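Local atomic coordinates of SPCC18.06c protein (Schizosaccharomyces pombe, PDB entry 2P51), a protein that catalyses the 3'-exonucleolytic removal of poly(A) tails from mRNA, releasing 5'-AMP, as a metal-dependent deadenylase subunit of the CCR4-NOT complex. Residues M39-R44 with N98-A103; G155-L158 with T163-T166. All coordinates share one frame; numbering follows the deposited sequence.

Interaction 1 (M39-R44 with N98-A103)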
ATOM      1  N   MET A  39      -3.363  -9.650  13.770  1.00 14.72           N
ATOM      2  CA  MET A  39      -2.540  -9.496  14.976  1.00 13.56           C
ATOM      3  C   MET A  39      -1.993 -10.820  15.484  1.00 13.88           C
ATOM      4  O   MET A  39      -0.870 -10.861  16.005  1.00 15.48           O
ATOM      5  CB  MET A  39      -3.374  -8.812  16.080  1.00 14.08           C
ATOM      6  CG  MET A  39      -3.520  -7.338  15.735  1.00 17.10           C
ATOM      7  SD  MET A  39      -4.607  -6.563  16.932  1.00 23.74           S
ATOM      8  CE  MET A  39      -3.680  -6.667  18.434  1.00 29.90           C
ATOM      9  N   SER A  40      -2.781 -11.881  15.338  1.00 12.80           N
ATOM     10  CA  SER A  40      -2.337 -13.178  15.806  1.00 12.96           C
ATOM     11  C   SER A  40      -1.247 -13.793  14.937  1.00 12.72           C
ATOM     12  O   SER A  40      -0.604 -14.753  15.420  1.00 15.04           O
ATOM     13  CB  SER A  40      -3.560 -14.109  15.839  1.00 13.59           C
ATOM     14  OG  SER A  40      -3.877 -14.666  14.572  1.00 14.72           O
ATOM     15  N   LEU A  41      -1.065 -13.289  13.711  1.00 14.75           N
ATOM     16  CA  LEU A  41      -0.112 -13.867  12.758  1.00 12.55           C
ATOM     17  C   LEU A  41       1.153 -13.052  12.607  1.00 12.47           C
ATOM     18  O   LEU A  41       2.167 -13.572  12.148  1.00 14.61           O
ATOM     19  CB  LEU A  41      -0.779 -13.985  11.364  1.00 13.89           C
ATOM     20  CG  LEU A  41      -1.831 -15.114  11.266  1.00 13.52           C
ATOM     21  CD1 LEU A  41      -2.763 -15.011  10.088  1.00 16.26           C
ATOM     22  CD2 LEU A  41      -1.078 -16.452  11.232  1.00 15.78           C
ATOM     23  N   ILE A  42       1.135 -11.754  12.948  1.00 13.56           N
ATOM     24  CA  ILE A  42       2.229 -10.855  12.518  1.00 13.45           C
ATOM     25  C   ILE A  42       3.572 -11.254  13.106  1.00 14.85           C
ATOM     26  O   ILE A  42       4.603 -11.032  12.457  1.00 16.03           O
ATOM     27  CB  ILE A  42       1.900  -9.373  12.848  1.00 13.38           C
ATOM     28  CG1 ILE A  42       2.931  -8.410  12.233  1.00 13.65           C
ATOM     29  CG2 ILE A  42       1.773  -9.165  14.348  1.00 15.12           C
ATOM     30  CD1 ILE A  42       2.870  -8.410  10.724  1.00 12.71           C
ATOM     31  N   GLU A  43       3.565 -11.849  14.317  1.00 15.07           N
ATOM     32  CA  GLU A  43       4.912 -12.155  14.847  1.00 16.91           C
ATOM     33  C   GLU A  43       5.588 -13.237  14.016  1.00 14.97           C
ATOM     34  O   GLU A  43       6.817 -13.208  13.824  1.00 19.21           O
ATOM     35  CB  GLU A  43       4.821 -12.565  16.316  1.00 27.05           C
ATOM     36  CG  GLU A  43       6.156 -13.007  16.896  1.00 38.77           C
ATOM     37  CD  GLU A  43       6.103 -13.162  18.399  1.00 50.90           C
ATOM     38  OE1 GLU A  43       4.981 -13.089  18.956  1.00 62.46           O
ATOM     39  OE2 GLU A  43       7.175 -13.342  19.020  1.00 72.90           O
ATOM     40  N   ARG A  44       4.830 -14.191  13.509  1.00 14.84           N
ATOM     41  CA  ARG A  44       5.328 -15.288  12.692  1.00 14.73           C
ATOM     42  C   ARG A  44       5.515 -14.890  11.231  1.00 13.75           C
ATOM     43  O   ARG A  44       6.290 -15.534  10.512  1.00 14.61           O
ATOM     44  CB  ARG A  44       4.367 -16.492  12.748  1.00 15.90           C
ATOM     45  CG  ARG A  44       4.481 -17.297  14.045  1.00 18.57           C
ATOM     46  CD  ARG A  44       3.415 -18.386  14.022  1.00 19.02           C
ATOM     47  NE  ARG A  44       2.139 -17.766  14.402  1.00 20.69           N
ATOM     48  CZ  ARG A  44       0.980 -18.208  13.982  1.00 22.00           C
ATOM     49  NH1 ARG A  44       0.972 -19.251  13.150  1.00 25.69           N
ATOM     50  NH2 ARG A  44      -0.149 -17.646  14.371  1.00 24.07           N
ATOM     51  N   ASN A  98       7.144 -17.046   2.711  1.00 16.26           N
ATOM     52  CA  ASN A  98       5.959 -17.911   2.799  1.00 16.14           C
ATOM     53  C   ASN A  98       4.788 -17.116   3.368  1.00 14.10           C
ATOM     54  O   ASN A  98       4.943 -16.424   4.386  1.00 16.68           O
ATOM     55  CB  ASN A  98       6.229 -19.095   3.705  1.00 19.21           C
ATOM     56  CG  ASN A  98       7.457 -19.876   3.267  1.00 23.51           C
ATOM     57  OD1 ASN A  98       7.449 -20.493   2.193  1.00 28.76           O
ATOM     58  ND2 ASN A  98       8.499 -19.870   4.077  1.00 25.06           N
ATOM     59  N   ALA A  99       3.610 -17.224   2.752  1.00 18.33           N
ATOM     60  CA  ALA A  99       2.413 -16.616   3.286  1.00 16.13           C
ATOM     61  C   ALA A  99       1.768 -17.501   4.343  1.00 16.10           C
ATOM     62  O   ALA A  99       1.880 -18.726   4.236  1.00 17.35           O
ATOM     63  CB  ALA A  99       1.398 -16.461   2.131  1.00 18.29           C
ATOM     64  N   PRO A 100       1.008 -16.935   5.265  1.00 14.33           N
ATOM     65  CA  PRO A 100       0.198 -17.781   6.140  1.00 15.18           C
ATOM     66  C   PRO A 100      -0.824 -18.548   5.321  1.00 16.39           C
ATOM     67  O   PRO A 100      -1.362 -18.057   4.302  1.00 18.19           O
ATOM     68  CB  PRO A 100      -0.499 -16.780   7.054  1.00 17.09           C
ATOM     69  CG  PRO A 100      -0.236 -15.432   6.561  1.00 16.74           C
ATOM     70  CD  PRO A 100       0.778 -15.496   5.458  1.00 15.12           C
ATOM     71  N   VAL A 101      -1.133 -19.775   5.743  1.00 15.97           N
ATOM     72  CA  VAL A 101      -2.150 -20.511   4.955  1.00 16.24           C
ATOM     73  C   VAL A 101      -3.514 -19.880   5.121  1.00 14.48           C
ATOM     74  O   VAL A 101      -4.392 -20.019   4.252  1.00 19.11           O
ATOM     75  CB  VAL A 101      -2.163 -21.975   5.420  1.00 20.76           C
ATOM     76  CG1 VAL A 101      -3.192 -22.797   4.646  1.00 24.65           C
ATOM     77  CG2 VAL A 101      -0.770 -22.589   5.272  1.00 28.00           C
ATOM     78  N   GLU A 102      -3.726 -19.159   6.218  1.00 15.00           N
ATOM     79  CA  GLU A 102      -4.980 -18.465   6.451  1.00 14.09           C
ATOM     80  C   GLU A 102      -5.347 -17.465   5.357  1.00 14.98           C
ATOM     81  O   GLU A 102      -6.533 -17.239   5.104  1.00 19.53           O
ATOM     82  CB  GLU A 102      -4.909 -17.661   7.754  1.00 14.08           C
ATOM     83  CG  GLU A 102      -4.907 -18.480   9.035  1.00 14.17           C
ATOM     84  CD  GLU A 102      -3.539 -18.993   9.459  1.00 14.34           C
ATOM     85  OE1 GLU A 102      -2.559 -18.964   8.669  1.00 15.21           O
ATOM     86  OE2 GLU A 102      -3.420 -19.486  10.627  1.00 16.60           O
ATOM     87  N   ALA A 103      -4.346 -16.811   4.737  1.00 15.45           N
ATOM     88  CA  ALA A 103      -4.639 -15.788   3.749  1.00 16.75           C
ATOM     89  C   ALA A 103      -3.385 -15.384   3.019  1.00 14.73           C
ATOM     90  O   ALA A 103      -2.359 -15.099   3.651  1.00 17.43           O
ATOM     91  CB  ALA A 103      -5.206 -14.535   4.424  1.00 16.89           C
TER

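Interaction 2 (G155-L158 with T163-T166)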
ATOM      1  N   GLY A 155       0.614  -3.954  16.177  1.00 14.09           N
ATOM      2  CA  GLY A 155       1.978  -4.506  16.140  1.00 15.40           C
ATOM      3  C   GLY A 155       2.557  -4.357  14.732  1.00 14.13           C
ATOM      4  O   GLY A 155       3.749  -4.657  14.580  1.00 16.01           O
ATOM      5  N   LEU A 156       1.797  -3.917  13.716  1.00 12.59           N
ATOM      6  CA  LEU A 156       2.391  -3.820  12.383  1.00 12.51           C
ATOM      7  C   LEU A 156       3.168  -2.510  12.240  1.00 11.90           C
ATOM      8  O   LEU A 156       4.111  -2.505  11.408  1.00 13.29           O
ATOM      9  CB  LEU A 156       1.309  -3.892  11.317  1.00 11.54           C
ATOM     10  CG  LEU A 156       0.859  -5.303  10.854  1.00 12.92           C
ATOM     11  CD1 LEU A 156       0.134  -6.065  11.982  1.00 15.38           C
ATOM     12  CD2 LEU A 156       0.013  -5.196   9.602  1.00 13.25           C
ATOM     13  N   VAL A 157       2.750  -1.441  12.954  1.00 12.67           N
ATOM     14  CA  VAL A 157       3.472  -0.160  12.804  1.00 12.59           C
ATOM     15  C   VAL A 157       4.251   0.168  14.075  1.00 12.53           C
ATOM     16  O   VAL A 157       3.978  -0.466  15.104  1.00 14.86           O
ATOM     17  CB  VAL A 157       2.532   0.990  12.403  1.00 12.31           C
ATOM     18  CG1 VAL A 157       1.912   0.716  11.034  1.00 13.74           C
ATOM     19  CG2 VAL A 157       1.453   1.221  13.464  1.00 13.67           C
ATOM     20  N   LEU A 158       5.185   1.095  14.008  1.00 13.92           N
ATOM     21  CA  LEU A 158       6.007   1.508  15.155  1.00 14.37           C
ATOM     22  C   LEU A 158       6.914   0.377  15.645  1.00 17.14           C
ATOM     23  O   LEU A 158       7.442   0.363  16.760  1.00 18.99           O
ATOM     24  CB  LEU A 158       5.154   2.069  16.304  1.00 16.26           C
ATOM     25  CG  LEU A 158       4.256   3.277  15.961  1.00 16.81           C
ATOM     26  CD1 LEU A 158       3.077   3.416  16.930  1.00 18.84           C
ATOM     27  CD2 LEU A 158       5.053   4.584  15.967  1.00 17.37           C
ATOM     28  N   THR A 163       8.833  -5.536   8.636  1.00 12.43           N
ATOM     29  CA  THR A 163       9.342  -4.889   7.421  1.00 12.93           C
ATOM     30  C   THR A 163       8.161  -4.563   6.494  1.00 12.24           C
ATOM     31  O   THR A 163       7.397  -5.487   6.266  1.00 14.17           O
ATOM     32  CB  THR A 163      10.341  -5.802   6.687  1.00 16.02           C
ATOM     33  OG1 THR A 163      11.448  -6.152   7.571  1.00 17.93           O
ATOM     34  CG2 THR A 163      10.930  -5.082   5.477  1.00 16.54           C
ATOM     35  N   TRP A 164       8.062  -3.343   6.013  1.00 11.43           N
ATOM     36  CA  TRP A 164       7.015  -3.015   5.039  1.00 11.08           C
ATOM     37  C   TRP A 164       7.586  -2.976   3.628  1.00 10.79           C
ATOM     38  O   TRP A 164       8.676  -2.416   3.405  1.00 13.24           O
ATOM     39  CB  TRP A 164       6.388  -1.647   5.356  1.00 13.79           C
ATOM     40  CG  TRP A 164       5.446  -1.735   6.529  1.00 12.55           C
ATOM     41  CD1 TRP A 164       5.793  -1.910   7.848  1.00 15.44           C
ATOM     42  CD2 TRP A 164       4.010  -1.663   6.478  1.00 12.06           C
ATOM     43  NE1 TRP A 164       4.636  -1.949   8.616  1.00 14.64           N
ATOM     44  CE2 TRP A 164       3.527  -1.799   7.805  1.00 14.29           C
ATOM     45  CE3 TRP A 164       3.058  -1.497   5.432  1.00 12.41           C
ATOM     46  CZ2 TRP A 164       2.156  -1.773   8.123  1.00 12.52           C
ATOM     47  CZ3 TRP A 164       1.719  -1.477   5.777  1.00 12.92           C
ATOM     48  CH2 TRP A 164       1.256  -1.615   7.098  1.00 12.26           C
ATOM     49  N   ILE A 165       6.891  -3.590   2.687  1.00 10.88           N
ATOM     50  CA  ILE A 165       7.297  -3.683   1.278  1.00 11.44           C
ATOM     51  C   ILE A 165       6.270  -2.983   0.427  1.00 11.43           C
ATOM     52  O   ILE A 165       5.076  -3.227   0.593  1.00 12.50           O
ATOM     53  CB  ILE A 165       7.412  -5.148   0.840  1.00 12.63           C
ATOM     54  CG1 ILE A 165       8.246  -5.981   1.786  1.00 13.60           C
ATOM     55  CG2 ILE A 165       7.929  -5.211  -0.618  1.00 15.39           C
ATOM     56  CD1 ILE A 165       9.675  -5.456   1.940  1.00 16.47           C
ATOM     57  N   THR A 166       6.735  -2.095  -0.479  1.00 11.46           N
ATOM     58  CA  THR A 166       5.800  -1.283  -1.269  1.00 11.39           C
ATOM     59  C   THR A 166       6.334  -1.195  -2.682  1.00 11.32           C
ATOM     60  O   THR A 166       7.407  -1.722  -2.984  1.00 13.09           O
ATOM     61  CB  THR A 166       5.652   0.127  -0.657  1.00 13.67           C
ATOM     62  OG1 THR A 166       6.962   0.729  -0.664  1.00 14.58           O
ATOM     63  CG2 THR A 166       5.127   0.062   0.801  1.00 16.58           C
TER

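Interaction 1 (M39-R44 with N98-A103)
Just beside the place where L41 packs on P100 and E102, R44 NH2 donates to S40 O at 3.1 Å, with an N-H...O angle of 149°. The donor stands above the carbonyl plane rather than in it, and the bond brings the guanidinium group of R44 back onto the carbonyl of S40. In this DEDD nuclease fold helix 31-41 leads into strand 47-53, while 98-103 belongs to the loop of the antiparallel hairpin formed by strands 87-93 and 105-109. The contact between them is small and rests on one leucine. L41 sends both methyls across: CD1 reaches P100 CB at 4.2 Å, and it also sits 4.1 Å from E102 CB. The glutamate is turned for this by its bend at chi2 (84°), which swings the carboxylate back toward the helix, so that both leucine methyls lie over its flat face. P100 to A103 form a beta turn, A103 N bonding to P100 O, and this turn puts the proline and E102 on the leucine's side. P100 also touches Y45, just beyond segment 39-44. R44 NH1 and E102 OE2 are 5.1 Å apart, so any attraction between them is probably only long-range. L41 CD2 is 3.9 Å from E102 OE1 and equally far from OE2.

Interaction 2 (G155-L158 with T163-T166)
W164 lays the CZ2 corner of its indole against L156 and V157, in the loop that brings the chain from helix 144-152 to strand 163-166. That strand lies inside the sheet of the RNase H-like nuclease core, parallel to its neighbours 47-53 and 203-205, and the indole rises from it toward the loop. The polar edge of the ring makes the firm link: W164 NE1 donates to L156 O at 2.9 Å, with a nearly straight N-H...O angle of 165°. The oxygen lies close to the indole plane, where the N-H points. Seen from the carbonyl the approach is less regular, as the nitrogen stands 39° above its plane. With CG beside the backbone N (chi1 -76°), the indole is directed at the loop, and its buried N-H meets a main-chain acceptor there. One bond and two apolar touches probably limit how the ring can turn. F200 meets the indole edge-to-face, and L176 of helix 170-181 packs on it too. W164 sits in the core near the metal-binding residues: its side chain is about 9 Å from those of D51 and D172 and about 11 Å from a bound magnesium ion. On the loop side, L156 also rests on V48 of strand 47-53. The same ring carbon serves both apolar contacts, W164 CZ2 lying 3.9 Å from L156 CB and 3.8 Å from V157 CG1, the valine methyl coming in obliquely.

In the fold
From the N terminus, helix 31-41 runs into the 39-44 segment, and the chain then lays down strand 47-53, helix 69-82 and strand 87-93. Interaction 1 closes this long loop, bringing the hairpin loop 98-103 back to the segment just before strand 47-53. Interaction 2 opens only afterwards, past helix 144-152, and closes a short one around four intervening residues, tying the loop to the strand it enters. The two are in series, neither nested nor crossing, with centres about 14 Å apart. They still meet in space, I42 CG1 packing 3.7 Å from L156 CD1, so segment 39-44 touches both the hairpin loop, through L41, and the loop preceding strand 163-166, through I42.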